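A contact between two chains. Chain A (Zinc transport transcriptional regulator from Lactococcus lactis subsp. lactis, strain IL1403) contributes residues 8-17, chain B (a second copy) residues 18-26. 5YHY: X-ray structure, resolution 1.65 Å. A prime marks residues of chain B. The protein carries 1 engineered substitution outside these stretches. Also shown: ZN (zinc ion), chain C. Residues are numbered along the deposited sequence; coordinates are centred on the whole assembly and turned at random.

Chain A (8-17) IDQFLGTIMQ
Chain B 18-26: FAENKHEIL

Residues 8-17 of chain A form an unbroken stretch of helix, held by i+4 backbone hydrogen bonds such as Met16 N to Leu12 O (2.9 Å), that packs against a bent segment of chain B. There, Phe18′ and Ala19′ close a helix; Glu20′ (phi/psi -54/128) leaves helical geometry, and with Asn21′ (70/25) it forms the middle of a type II turn from Ala19′ to Lys22′, closed by a weak hydrogen bond from Lys22′ N to Ala19′ O (3.0 Å). His23′ follows at -86/-25, then Glu24′ to Leu26′ run extended; from His23′ to Leu26′ the backbone runs roughly antiparallel to the chain A helix. The CA atoms of Met16 and Ala19′ approach to 5.8 Å. The stretches bury 301 Å², with no direct hydrogen bond between them.

Met16 dominates. Its CA-to-CB bond points toward chain B, and chi1 t, chi2 t, chi3 m (165°, 174°, -86°) extend the chain, then turn the methyl into the pocket made by the bend. Met16 CE lies 3.7 Å from Ala19′ CB, 3.3 Å from Ile25′ CD1 and 3.5 Å from Lys22′ O, while Met16 SD lies 3.5 Å from His23′ O; the thioether thus meets both methyls and backbone.

The CA-to-CB bond of Ile25′ (m, m; -61°, -65°) also points toward chain A, carrying CD1 to Met16 and placing CG1 4.4 Å from Leu12 CB (Leu12 m, t). The CA-to-CB bond of Lys22′ points sideways, and its extended m, t, t, t chain runs back along its own segment, where NZ makes a weak hydrogen bond to Phe18′ O (3.1 Å).

At 4.4 Å, Asp9 OD1 (chi1 t, -167°) and Ile25′ O are too far apart for a direct hydrogen bond, but two waters bridge the gap, each within hydrogen-bonding distance of both oxygens: water 1 at 2.7 Å from Asp9 OD1 and 2.8 Å from Ile25′ O, water 2 at 2.8 Å from each. The CA-to-CB bond of Glu24′ points away from chain A, and its OE1 binds zinc at 1.9 Å.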

ATOM      1  N   ILE A   8     -11.265  -8.561  -1.331  1.00 17.65           N
ATOM      2  CA  ILE A   8     -10.697  -7.409  -0.629  1.00 17.99           C
ATOM      3  C   ILE A   8      -9.238  -7.668  -0.278  1.00 19.21           C
ATOM      4  O   ILE A   8      -8.372  -6.808  -0.489  1.00 20.23           O
ATOM      5  CB  ILE A   8     -11.512  -7.058   0.632  1.00 16.69           C
ATOM      6  CG1 ILE A   8     -12.904  -6.543   0.230  1.00 17.73           C
ATOM      7  CG2 ILE A   8     -10.775  -6.017   1.480  1.00 18.97           C
ATOM      8  CD1 ILE A   8     -13.909  -6.586   1.372  1.00 20.11           C
ATOM      9  N   ASP A   9      -8.973  -8.860   0.253  1.00 18.37           N
ATOM     10  CA  ASP A   9      -7.616  -9.265   0.625  1.00 21.65           C
ATOM     11  C   ASP A   9      -6.673  -9.147  -0.572  1.00 20.87           C
ATOM     12  O   ASP A   9      -5.581  -8.573  -0.468  1.00 23.44           O
ATOM     13  CB  ASP A   9      -7.661 -10.709   1.132  1.00 21.84           C
ATOM     14  CG  ASP A   9      -6.386 -11.134   1.840  1.00 29.01           C
ATOM     15  OD1 ASP A   9      -5.769 -10.307   2.542  1.00 26.85           O
ATOM     16  OD2 ASP A   9      -6.013 -12.320   1.703  1.00 34.23           O
ATOM     17  N   GLN A  10      -7.111  -9.654  -1.718  1.00 22.82           N
ATOM     18  CA  GLN A  10      -6.290  -9.625  -2.922  1.00 22.76           C
ATOM     19  C   GLN A  10      -6.089  -8.210  -3.461  1.00 23.05           C
ATOM     20  O   GLN A  10      -5.005  -7.868  -3.919  1.00 24.72           O
ATOM     21  CB  GLN A  10      -6.853 -10.558  -3.989  1.00 25.93           C
ATOM     22  CG  GLN A  10      -6.762 -12.016  -3.567  1.00 29.86           C
ATOM     23  CD  GLN A  10      -7.158 -12.983  -4.662  1.00 41.40           C
ATOM     24  OE1 GLN A  10      -7.303 -12.603  -5.830  1.00 44.57           O
ATOM     25  NE2 GLN A  10      -7.329 -14.250  -4.290  1.00 46.33           N
ATOM     26  N   PHE A  11      -7.140  -7.396  -3.388  1.00 22.39           N
ATOM     27  CA  PHE A  11      -7.053  -6.009  -3.803  1.00 22.47           C
ATOM     28  C   PHE A  11      -6.006  -5.259  -2.985  1.00 22.44           C
ATOM     29  O   PHE A  11      -5.218  -4.490  -3.518  1.00 23.99           O
ATOM     30  CB  PHE A  11      -8.418  -5.326  -3.661  1.00 21.06           C
ATOM     31  CG  PHE A  11      -8.360  -3.838  -3.825  1.00 22.42           C
ATOM     32  CD1 PHE A  11      -8.219  -3.279  -5.078  1.00 22.45           C
ATOM     33  CD2 PHE A  11      -8.450  -3.005  -2.727  1.00 24.38           C
ATOM     34  CE1 PHE A  11      -8.169  -1.908  -5.235  1.00 23.27           C
ATOM     35  CE2 PHE A  11      -8.401  -1.637  -2.881  1.00 25.49           C
ATOM     36  CZ  PHE A  11      -8.257  -1.093  -4.137  1.00 23.85           C
ATOM     37  N   LEU A  12      -6.010  -5.473  -1.678  1.00 20.20           N
ATOM     38  CA  LEU A  12      -5.085  -4.766  -0.813  1.00 21.53           C
ATOM     39  C   LEU A  12      -3.665  -5.239  -1.074  1.00 23.24           C
ATOM     40  O   LEU A  12      -2.725  -4.448  -1.002  1.00 23.50           O
ATOM     41  CB  LEU A  12      -5.478  -4.930   0.650  1.00 24.11           C
ATOM     42  CG  LEU A  12      -6.784  -4.201   0.942  1.00 21.99           C
ATOM     43  CD1 LEU A  12      -7.297  -4.549   2.331  1.00 23.18           C
ATOM     44  CD2 LEU A  12      -6.588  -2.690   0.782  1.00 25.28           C
ATOM     45  N   GLY A  13      -3.525  -6.516  -1.414  1.00 22.76           N
ATOM     46  CA  GLY A  13      -2.239  -7.044  -1.857  1.00 25.27           C
ATOM     47  C   GLY A  13      -1.717  -6.327  -3.096  1.00 25.82           C
ATOM     48  O   GLY A  13      -0.547  -5.934  -3.156  1.00 25.84           O
ATOM     49  N   THR A  14      -2.588  -6.144  -4.085  1.00 23.13           N
ATOM     50  CA  THR A  14      -2.233  -5.410  -5.294  1.00 23.45           C
ATOM     51  C   THR A  14      -1.737  -4.007  -4.959  1.00 26.59           C
ATOM     52  O   THR A  14      -0.729  -3.544  -5.501  1.00 26.06           O
ATOM     53  CB  THR A  14      -3.435  -5.317  -6.247  1.00 26.06           C
ATOM     54  OG1 THR A  14      -3.827  -6.638  -6.638  1.00 26.59           O
ATOM     55  CG2 THR A  14      -3.077  -4.509  -7.484  1.00 28.37           C
ATOM     56  N   ILE A  15      -2.445  -3.329  -4.059  1.00 22.65           N
ATOM     57  CA  ILE A  15      -2.072  -1.970  -3.681  1.00 23.48           C
ATOM     58  C   ILE A  15      -0.736  -1.936  -2.945  1.00 26.43           C
ATOM     59  O   ILE A  15       0.110  -1.083  -3.222  1.00 26.99           O
ATOM     60  CB  ILE A  15      -3.152  -1.289  -2.825  1.00 25.61           C
ATOM     61  CG1 ILE A  15      -4.472  -1.220  -3.596  1.00 23.95           C
ATOM     62  CG2 ILE A  15      -2.686   0.108  -2.403  1.00 23.62           C
ATOM     63  CD1 ILE A  15      -4.326  -0.659  -5.002  1.00 26.61           C
ATOM     64  N   MET A  16      -0.546  -2.855  -2.005  1.00 25.24           N
ATOM     65  CA  MET A  16       0.729  -2.948  -1.305  1.00 25.30           C
ATOM     66  C   MET A  16       1.886  -3.069  -2.290  1.00 28.66           C
ATOM     67  O   MET A  16       2.886  -2.357  -2.169  1.00 27.46           O
ATOM     68  CB  MET A  16       0.744  -4.136  -0.338  1.00 26.85           C
ATOM     69  CG  MET A  16       2.148  -4.486   0.138  1.00 32.01           C
ATOM     70  SD  MET A  16       2.164  -5.759   1.415  1.00 32.81           S
ATOM     71  CE  MET A  16       1.930  -4.756   2.881  1.00 34.59           C
ATOM     72  N   GLN A  17       1.749  -3.964  -3.263  1.00 26.81           N
ATOM     73  CA  GLN A  17       2.799  -4.172  -4.264  1.00 29.73           C
ATOM     74  C   GLN A  17       3.103  -2.906  -5.052  1.00 30.35           C
ATOM     75  O   GLN A  17       4.266  -2.575  -5.309  1.00 28.96           O
ATOM     76  CB  GLN A  17       2.398  -5.280  -5.235  1.00 30.60           C
ATOM     77  CG  GLN A  17       2.258  -6.640  -4.581  1.00 37.23           C
ATOM     78  CD  GLN A  17       1.863  -7.716  -5.574  1.00 47.75           C
ATOM     79  OE1 GLN A  17       2.078  -7.572  -6.782  1.00 52.43           O
ATOM     80  NE2 GLN A  17       1.275  -8.798  -5.072  1.00 50.06           N
TER
ATOM     81  N   PHE B  18      -0.238   2.250   5.805  1.00 26.89           N
ATOM     82  CA  PHE B  18      -0.334   1.040   6.604  1.00 26.02           C
ATOM     83  C   PHE B  18       0.632  -0.017   6.078  1.00 30.19           C
ATOM     84  O   PHE B  18       1.177  -0.813   6.850  1.00 31.03           O
ATOM     85  CB  PHE B  18      -1.772   0.520   6.574  1.00 26.10           C
ATOM     86  CG  PHE B  18      -2.005  -0.690   7.433  1.00 25.05           C
ATOM     87  CD1 PHE B  18      -1.812  -1.963   6.927  1.00 26.02           C
ATOM     88  CD2 PHE B  18      -2.438  -0.555   8.745  1.00 26.57           C
ATOM     89  CE1 PHE B  18      -2.038  -3.080   7.718  1.00 25.59           C
ATOM     90  CE2 PHE B  18      -2.665  -1.672   9.534  1.00 26.80           C
ATOM     91  CZ  PHE B  18      -2.461  -2.931   9.019  1.00 27.08           C
ATOM     92  N   ALA B  19       0.849  -0.014   4.765  1.00 27.00           N
ATOM     93  CA  ALA B  19       1.600  -1.086   4.112  1.00 29.64           C
ATOM     94  C   ALA B  19       3.108  -0.907   4.236  1.00 33.90           C
ATOM     95  O   ALA B  19       3.864  -1.860   4.070  1.00 34.54           O
ATOM     96  CB  ALA B  19       1.212  -1.183   2.648  1.00 29.34           C
ATOM     97  N   GLU B  20       3.535   0.319   4.506  1.00 32.75           N
ATOM     98  CA  GLU B  20       4.958   0.632   4.532  1.00 36.22           C
ATOM     99  C   GLU B  20       5.722  -0.297   5.477  1.00 37.82           C
ATOM    100  O   GLU B  20       5.344  -0.463   6.634  1.00 36.72           O
ATOM    101  CB  GLU B  20       5.177   2.092   4.923  1.00 37.61           C
ATOM    102  CG  GLU B  20       6.551   2.615   4.540  1.00 47.32           C
ATOM    103  CD  GLU B  20       6.724   4.085   4.856  1.00 52.24           C
ATOM    104  OE1 GLU B  20       5.807   4.676   5.469  1.00 53.07           O
ATOM    105  OE2 GLU B  20       7.779   4.647   4.489  1.00 57.77           O
ATOM    106  N   ASN B  21       6.785  -0.905   4.957  1.00 40.26           N
ATOM    107  CA  ASN B  21       7.648  -1.802   5.730  1.00 41.17           C
ATOM    108  C   ASN B  21       7.008  -3.140   6.116  1.00 42.76           C
ATOM    109  O   ASN B  21       7.412  -3.765   7.103  1.00 40.49           O
ATOM    110  CB  ASN B  21       8.186  -1.096   6.979  1.00 42.41           C
ATOM    111  CG  ASN B  21       8.984   0.153   6.647  1.00 47.91           C
ATOM    112  OD1 ASN B  21       9.692   0.204   5.638  1.00 51.33           O
ATOM    113  ND2 ASN B  21       8.870   1.170   7.494  1.00 52.95           N
ATOM    114  N   LYS B  22       6.022  -3.582   5.337  1.00 38.08           N
ATOM    115  CA  LYS B  22       5.345  -4.850   5.601  1.00 35.76           C
ATOM    116  C   LYS B  22       5.376  -5.769   4.388  1.00 34.12           C
ATOM    117  O   LYS B  22       5.402  -5.302   3.252  1.00 35.91           O
ATOM    118  CB  LYS B  22       3.897  -4.605   6.034  1.00 33.55           C
ATOM    119  CG  LYS B  22       3.772  -3.949   7.394  1.00 35.28           C
ATOM    120  CD  LYS B  22       2.319  -3.700   7.742  1.00 34.94           C
ATOM    121  CE  LYS B  22       2.201  -2.851   8.998  1.00 40.77           C
ATOM    122  NZ  LYS B  22       0.784  -2.607   9.352  1.00 36.37           N
ATOM    123  N   HIS B  23       5.380  -7.077   4.635  1.00 32.58           N
ATOM    124  CA  HIS B  23       5.363  -8.065   3.559  1.00 33.35           C
ATOM    125  C   HIS B  23       3.940  -8.360   3.127  1.00 30.99           C
ATOM    126  O   HIS B  23       3.708  -8.792   2.006  1.00 30.39           O
ATOM    127  CB  HIS B  23       5.991  -9.388   4.015  1.00 36.32           C
ATOM    128  CG  HIS B  23       7.485  -9.371   4.060  1.00 39.84           C
ATOM    129  ND1 HIS B  23       8.256  -8.845   3.044  1.00 45.22           N
ATOM    130  CD2 HIS B  23       8.354  -9.834   4.991  1.00 40.14           C
ATOM    131  CE1 HIS B  23       9.534  -8.975   3.354  1.00 46.28           C
ATOM    132  NE2 HIS B  23       9.620  -9.572   4.530  1.00 44.44           N
ATOM    133  N   GLU B  24       2.996  -8.145   4.041  1.00 27.53           N
ATOM    134  CA  GLU B  24       1.607  -8.516   3.826  1.00 25.95           C
ATOM    135  C   GLU B  24       0.707  -7.554   4.578  1.00 24.59           C
ATOM    136  O   GLU B  24       1.071  -7.063   5.643  1.00 24.93           O
ATOM    137  CB  GLU B  24       1.343  -9.924   4.366  1.00 31.13           C
ATOM    138  CG  GLU B  24       1.517 -11.039   3.366  1.00 33.72           C
ATOM    139  CD  GLU B  24       1.001 -12.359   3.905  1.00 29.97           C
ATOM    140  OE1 GLU B  24       1.453 -12.775   4.990  1.00 28.21           O
ATOM    141  OE2 GLU B  24       0.142 -12.980   3.244  1.00 33.70           O
ATOM    142  N   ILE B  25      -0.477  -7.295   4.030  1.00 24.36           N
ATOM    143  CA  ILE B  25      -1.476  -6.518   4.752  1.00 22.08           C
ATOM    144  C   ILE B  25      -2.232  -7.444   5.707  1.00 20.99           C
ATOM    145  O   ILE B  25      -3.050  -8.259   5.287  1.00 21.96           O
ATOM    146  CB  ILE B  25      -2.465  -5.833   3.791  1.00 23.47           C
ATOM    147  CG1 ILE B  25      -1.731  -4.854   2.868  1.00 28.60           C
ATOM    148  CG2 ILE B  25      -3.559  -5.104   4.577  1.00 25.36           C
ATOM    149  CD1 ILE B  25      -1.119  -3.691   3.591  1.00 33.32           C
ATOM    150  N   LEU B  26      -1.938  -7.318   6.997  1.00 21.01           N
ATOM    151  CA  LEU B  26      -2.579  -8.143   8.016  1.00 21.75           C
ATOM    152  C   LEU B  26      -3.071  -7.262   9.147  1.00 22.42           C
ATOM    153  O   LEU B  26      -2.363  -6.347   9.580  1.00 26.43           O
ATOM    154  CB  LEU B  26      -1.600  -9.179   8.570  1.00 24.97           C
ATOM    155  CG  LEU B  26      -1.184 -10.245   7.559  1.00 23.01           C
ATOM    156  CD1 LEU B  26       0.000 -11.048   8.090  1.00 25.28           C
ATOM    157  CD2 LEU B  26      -2.347 -11.160   7.225  1.00 22.79           C
TER
HETATM  158 ZN    ZN C 201       0.702 -14.525   5.355  1.00 22.57          ZN
HETATM  159  O   HOH W   1      -5.257  -7.881   3.524  1.00 22.82           O
HETATM  160  O   HOH W   2      -3.320 -10.666   3.824  1.00 28.89           O